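PDB 2DWU: glutamate racemase from Bacillus anthracis, which belongs to the Asp/Glu/hydantoin racemase family and holds D-glutamic acid in a pocket between lobes built on two parallel beta sheets. Local coordinates for residues C44-R49 / N78-A83; V122-I125 / M129-K132. One frame throughout, in Å; residues are numbered along the deposited sequence. Where two conformers were deposited one is given.

Interaction 1: C44-R49 / N78-A83; sequences CPYGPR and NTAAAA. With DGL (D-glutamic acid), chain H.
Y46 and T79 meet in the D-glutamic acid pocket, where the loop after strand 35-39 faces the first turn of helix 78-91. The direct contact is small and made without a hydrogen bond. CG2 of T79 lies 3.7 Å from CB of Y46 and also reaches the Y46 carbonyl. With chi1 at -58°, OG1 stands beside the backbone N and faces the ligand, while CG2, anti to that N, meets Y46. The Y46 ring crosses beside the helix, and CB of A80 sits at its edge, near the ring plane. The Y46 hydroxyl is hydrogen-bonded to D40.

The two segments share the ligand end to end. Y46 and G47, the first two residues of a type I turn, hold the side-chain carboxylate by backbone N-H groups. Y46 N donates almost straight to OE2 of D-glutamic acid (2.8 Å, 176°). G47 N donates to OE1 of the same group at 2.9 Å. CB of P45, which follows a cis peptide bond, packs 3.3 Å from OE1. The helix start takes the other carboxylate. N78 gives two bonds to OXT of the ligand, from N at 3.1 Å and from ND2 at 3.2 Å. T79 grips ligand O twice, with N at 3.2 Å and with OG1 at 2.6 Å. S15 and T189 add further bonds to the ligand.

Backbone N-H groups bind both carboxylates, and the N78 amide and the T79 hydroxyl add to the second. None of these donors is an arginine or lysine. The positive end of the helix would probably stabilise the charge of the second carboxylate.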
loop_
_atom_site.group_PDB
_atom_site.type_symbol
_atom_site.label_atom_id
_atom_site.label_comp_id
_atom_site.label_asym_id
_atom_site.label_seq_id
_atom_site.Cartn_x
_atom_site.Cartn_y
_atom_site.Cartn_z
ATOM N N CYS B 44 -6.326 28.104 -9.692
ATOM C CA CYS B 44 -5.857 26.928 -10.434
ATOM C C CYS B 44 -5.526 27.479 -11.833
ATOM O O CYS B 44 -6.267 28.330 -12.346
ATOM C CB CYS B 44 -6.998 25.911 -10.503
ATOM S SG CYS B 44 -6.574 24.309 -11.215
ATOM N N PRO B 45 -4.444 27.005 -12.476
ATOM C CA PRO B 45 -3.481 25.983 -12.038
ATOM C C PRO B 45 -2.313 26.432 -11.169
ATOM O O PRO B 45 -1.853 27.576 -11.246
ATOM C CB PRO B 45 -2.986 25.405 -13.367
ATOM C CG PRO B 45 -2.904 26.644 -14.215
ATOM C CD PRO B 45 -4.196 27.372 -13.891
ATOM N N TYR B 46 -1.846 25.502 -10.336
ATOM C CA TYR B 46 -0.680 25.719 -9.501
ATOM C C TYR B 46 0.578 25.269 -10.243
ATOM O O TYR B 46 1.694 25.696 -9.930
ATOM C CB TYR B 46 -0.784 24.877 -8.241
ATOM C CG TYR B 46 -1.714 25.409 -7.181
ATOM C CD1 TYR B 46 -2.552 26.522 -7.400
ATOM C CD2 TYR B 46 -1.721 24.808 -5.936
ATOM C CE1 TYR B 46 -3.363 27.022 -6.361
ATOM C CE2 TYR B 46 -2.520 25.283 -4.913
ATOM C CZ TYR B 46 -3.327 26.380 -5.120
ATOM O OH TYR B 46 -4.054 26.800 -4.028
ATOM N N GLY B 47 0.392 24.404 -11.231
ATOM C CA GLY B 47 1.528 23.846 -11.947
ATOM C C GLY B 47 2.602 24.806 -12.404
ATOM O O GLY B 47 3.772 24.553 -12.189
ATOM N N PRO B 48 2.216 25.934 -13.027
ATOM C CA PRO B 48 3.144 26.953 -13.532
ATOM C C PRO B 48 3.528 28.046 -12.537
ATOM O O PRO B 48 4.297 28.953 -12.872
ATOM C CB PRO B 48 2.397 27.546 -14.733
ATOM C CG PRO B 48 1.220 26.615 -14.976
ATOM C CD PRO B 48 0.877 26.137 -13.597
ATOM N N ARG B 49 3.003 27.961 -11.320
ATOM C CA ARG B 49 3.283 28.970 -10.300
ATOM C C ARG B 49 4.579 28.756 -9.523
ATOM O O ARG B 49 5.109 27.643 -9.468
ATOM C CB ARG B 49 2.110 29.043 -9.321
ATOM C CG ARG B 49 0.797 29.474 -9.938
ATOM C CD ARG B 49 -0.243 29.690 -8.828
ATOM N NE ARG B 49 -1.535 30.097 -9.378
ATOM C CZ ARG B 49 -1.913 31.372 -9.488
ATOM N NH1 ARG B 49 -1.100 32.343 -9.077
ATOM N NH2 ARG B 49 -3.092 31.670 -9.998
ATOM N N ASN B 78 -0.516 17.088 -6.466
ATOM C CA ASN B 78 0.898 16.731 -6.550
ATOM C C ASN B 78 1.776 17.979 -6.573
ATOM O O ASN B 78 2.866 17.965 -5.998
ATOM C CB ASN B 78 1.166 15.871 -7.809
ATOM C CG ASN B 78 0.400 14.548 -7.782
ATOM O OD1 ASN B 78 0.982 13.438 -7.558
ATOM N ND2 ASN B 78 -0.876 14.623 -8.029
ATOM N N THR B 79 1.315 19.047 -7.239
ATOM C CA THR B 79 2.077 20.305 -7.312
ATOM C C THR B 79 2.207 20.937 -5.924
ATOM O O THR B 79 3.289 21.386 -5.514
ATOM C CB THR B 79 1.373 21.306 -8.264
ATOM O OG1 THR B 79 1.252 20.699 -9.561
ATOM C CG2 THR B 79 2.171 22.605 -8.377
ATOM N N ALA B 80 1.090 20.928 -5.197
ATOM C CA ALA B 80 1.051 21.483 -3.855
ATOM C C ALA B 80 1.919 20.635 -2.929
ATOM O O ALA B 80 2.664 21.173 -2.088
ATOM C CB ALA B 80 -0.416 21.522 -3.360
ATOM N N ALA B 81 1.864 19.309 -3.086
ATOM C CA ALA B 81 2.677 18.454 -2.231
ATOM C C ALA B 81 4.166 18.686 -2.475
ATOM O O ALA B 81 4.960 18.754 -1.530
ATOM C CB ALA B 81 2.336 16.985 -2.429
ATOM N N ALA B 82 4.542 18.816 -3.747
ATOM C CA ALA B 82 5.944 19.036 -4.077
ATOM C C ALA B 82 6.447 20.321 -3.447
ATOM O O ALA B 82 7.582 20.388 -2.953
ATOM C CB ALA B 82 6.113 19.094 -5.611
ATOM N N ALA B 83 5.608 21.343 -3.431
ATOM C CA ALA B 83 6.041 22.609 -2.892
ATOM C C ALA B 83 5.953 22.790 -1.383
ATOM O O ALA B 83 6.776 23.493 -0.788
ATOM C CB ALA B 83 5.217 23.721 -3.549
HETATM N N DGL H . -3.844 19.360 -9.058
HETATM C CA DGL H . -2.614 19.646 -9.863
HETATM C C DGL H . -1.605 18.572 -9.654
HETATM O O DGL H . -0.425 18.720 -9.947
HETATM C CB DGL H . -2.974 19.744 -11.362
HETATM C CG DGL H . -3.613 21.133 -11.600
HETATM C CD DGL H . -2.755 22.299 -11.322
HETATM O OE1 DGL H . -1.795 22.625 -12.021
HETATM O OE2 DGL H . -3.062 22.989 -10.248
HETATM O OXT DGL H . -2.028 17.455 -9.130
#

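Interaction 2: V122-I125 / M129-K132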
loop_
_atom_site.group_PDB
_atom_site.type_symbol
_atom_site.label_atom_id
_atom_site.label_comp_id
_atom_site.label_asym_id
_atom_site.label_seq_id
_atom_site.Cartn_x
_atom_site.Cartn_y
_atom_site.Cartn_z
ATOM N N VAL B 122 4.905 21.066 -14.440
ATOM C CA VAL B 122 6.248 21.591 -14.393
ATOM C C VAL B 122 6.700 21.769 -12.935
ATOM O O VAL B 122 7.822 21.410 -12.584
ATOM C CB VAL B 122 6.322 22.918 -15.139
ATOM C CG1 VAL B 122 7.639 23.593 -14.838
ATOM C CG2 VAL B 122 6.171 22.671 -16.630
ATOM N N GLY B 123 5.828 22.277 -12.063
ATOM C CA GLY B 123 6.220 22.464 -10.679
ATOM C C GLY B 123 6.572 21.143 -10.004
ATOM O O GLY B 123 7.563 21.043 -9.295
ATOM N N THR B 124 5.759 20.127 -10.240
ATOM C CA THR B 124 6.009 18.819 -9.635
ATOM C C THR B 124 7.318 18.230 -10.105
ATOM O O THR B 124 8.130 17.772 -9.294
ATOM C CB THR B 124 4.873 17.858 -9.958
ATOM O OG1 THR B 124 3.678 18.358 -9.357
ATOM C CG2 THR B 124 5.170 16.454 -9.425
ATOM N N ILE B 125 7.543 18.275 -11.411
ATOM C CA ILE B 125 8.768 17.703 -11.948
ATOM C C ILE B 125 10.013 18.510 -11.570
ATOM O O ILE B 125 11.043 17.931 -11.191
ATOM C CB ILE B 125 8.650 17.531 -13.467
ATOM C CG1 ILE B 125 7.462 16.617 -13.785
ATOM C CG2 ILE B 125 9.946 16.932 -14.022
ATOM C CD1 ILE B 125 7.551 15.192 -13.097
ATOM N N MET B 129 10.963 15.975 -6.461
ATOM C CA MET B 129 10.560 15.216 -5.279
ATOM C C MET B 129 10.363 13.728 -5.551
ATOM O O MET B 129 10.616 12.901 -4.670
ATOM C CB MET B 129 9.284 15.798 -4.644
ATOM C CG MET B 129 8.868 15.045 -3.381
ATOM S SD MET B 129 7.553 15.824 -2.426
ATOM C CE MET B 129 8.416 17.257 -1.956
ATOM N N TYR B 130 9.903 13.374 -6.751
ATOM C CA TYR B 130 9.718 11.962 -7.054
ATOM C C TYR B 130 11.037 11.221 -7.053
ATOM O O TYR B 130 11.138 10.175 -6.426
ATOM C CB TYR B 130 8.991 11.764 -8.380
ATOM C CG TYR B 130 7.489 11.761 -8.200
ATOM C CD1 TYR B 130 6.847 10.650 -7.671
ATOM C CD2 TYR B 130 6.725 12.881 -8.542
ATOM C CE1 TYR B 130 5.439 10.647 -7.483
ATOM C CE2 TYR B 130 5.351 12.888 -8.360
ATOM C CZ TYR B 130 4.716 11.788 -7.839
ATOM O OH TYR B 130 3.347 11.849 -7.665
ATOM N N GLU B 131 12.058 11.759 -7.730
ATOM C CA GLU B 131 13.355 11.089 -7.732
ATOM C C GLU B 131 13.906 11.030 -6.310
ATOM O O GLU B 131 14.433 9.983 -5.894
ATOM C CB GLU B 131 14.353 11.823 -8.639
ATOM C CG GLU B 131 15.658 11.040 -8.765
ATOM C CD GLU B 131 16.615 11.609 -9.792
ATOM O OE1 GLU B 131 17.262 10.802 -10.491
ATOM O OE2 GLU B 131 16.732 12.840 -9.899
ATOM N N LYS B 132 13.779 12.120 -5.559
ATOM C CA LYS B 132 14.287 12.122 -4.195
ATOM C C LYS B 132 13.559 11.110 -3.315
ATOM O O LYS B 132 14.191 10.410 -2.535
ATOM C CB LYS B 132 14.201 13.514 -3.586
ATOM C CG LYS B 132 15.152 14.478 -4.292
ATOM C CD LYS B 132 15.302 15.764 -3.555
ATOM C CE LYS B 132 14.049 16.583 -3.561
ATOM N NZ LYS B 132 14.245 17.802 -2.692
HETATM O O HOH W 1 9.327 15.070 -9.180
#
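Y130 reaches from the first turn of helix 129-137 to T124 on the short helix 122-127. At its root, CB passes a water that lies 3.4 Å away. From there the ring swings to T124. The same water lies at the ring edge, in its plane, 3.5 Å from CD2. Further out, CE2 is 3.7 Å from CG2 of T124, and CD2 of Y130 is 4.0 Å from that methyl. The methyl comes in at the ring edge, in plane, and not over a face. In T124 it is anti to the backbone N, while OG1 stands beside that N. I100 of helix 100-110 also touches Y130. At the tip, OH makes a weak hydrogen bond to OD1 of N78.

The backbones join through the water, with no direct hydrogen bond between the two segments. The water donates to O of T124 at 3.0 Å and accepts from N of Y130, also at 3.0 Å. S127 OG, at the end of helix 122-127, bonds to T124 O and also to M129 N, joining the helices directly.

An amide in the first turn of a helix has no carbonyl of the preceding turn to bond. Here the water takes that place for Y130 N and passes the link to T124 O, while the apolar ring edge rests on the threonine methyl.

In the fold
The two interactions adjoin, with centres 10 Å apart. Residues 44-49 and 78-83 follow strands of the six-stranded sheet. Residues 122-125 follow strand 115-120 of the four-stranded sheet. The contacts between them therefore join the two lobes beside the D-glutamic acid. G47 O lies 3.1 Å from G123 N, a probable hydrogen bond. T79 CA is 3.2 Å from T124 OG1, and the hydroxyls of these threonines share a weak hydrogen bond. T121 OG1 bonds to both T79 OG1 and T124 N. The T124 side chain is about 4 Å from the ligand at nearest atoms. T124 and Y130 thus bond weakly to T79 and N78, which hold the ligand, and probably act as second-shell residues that help to position them.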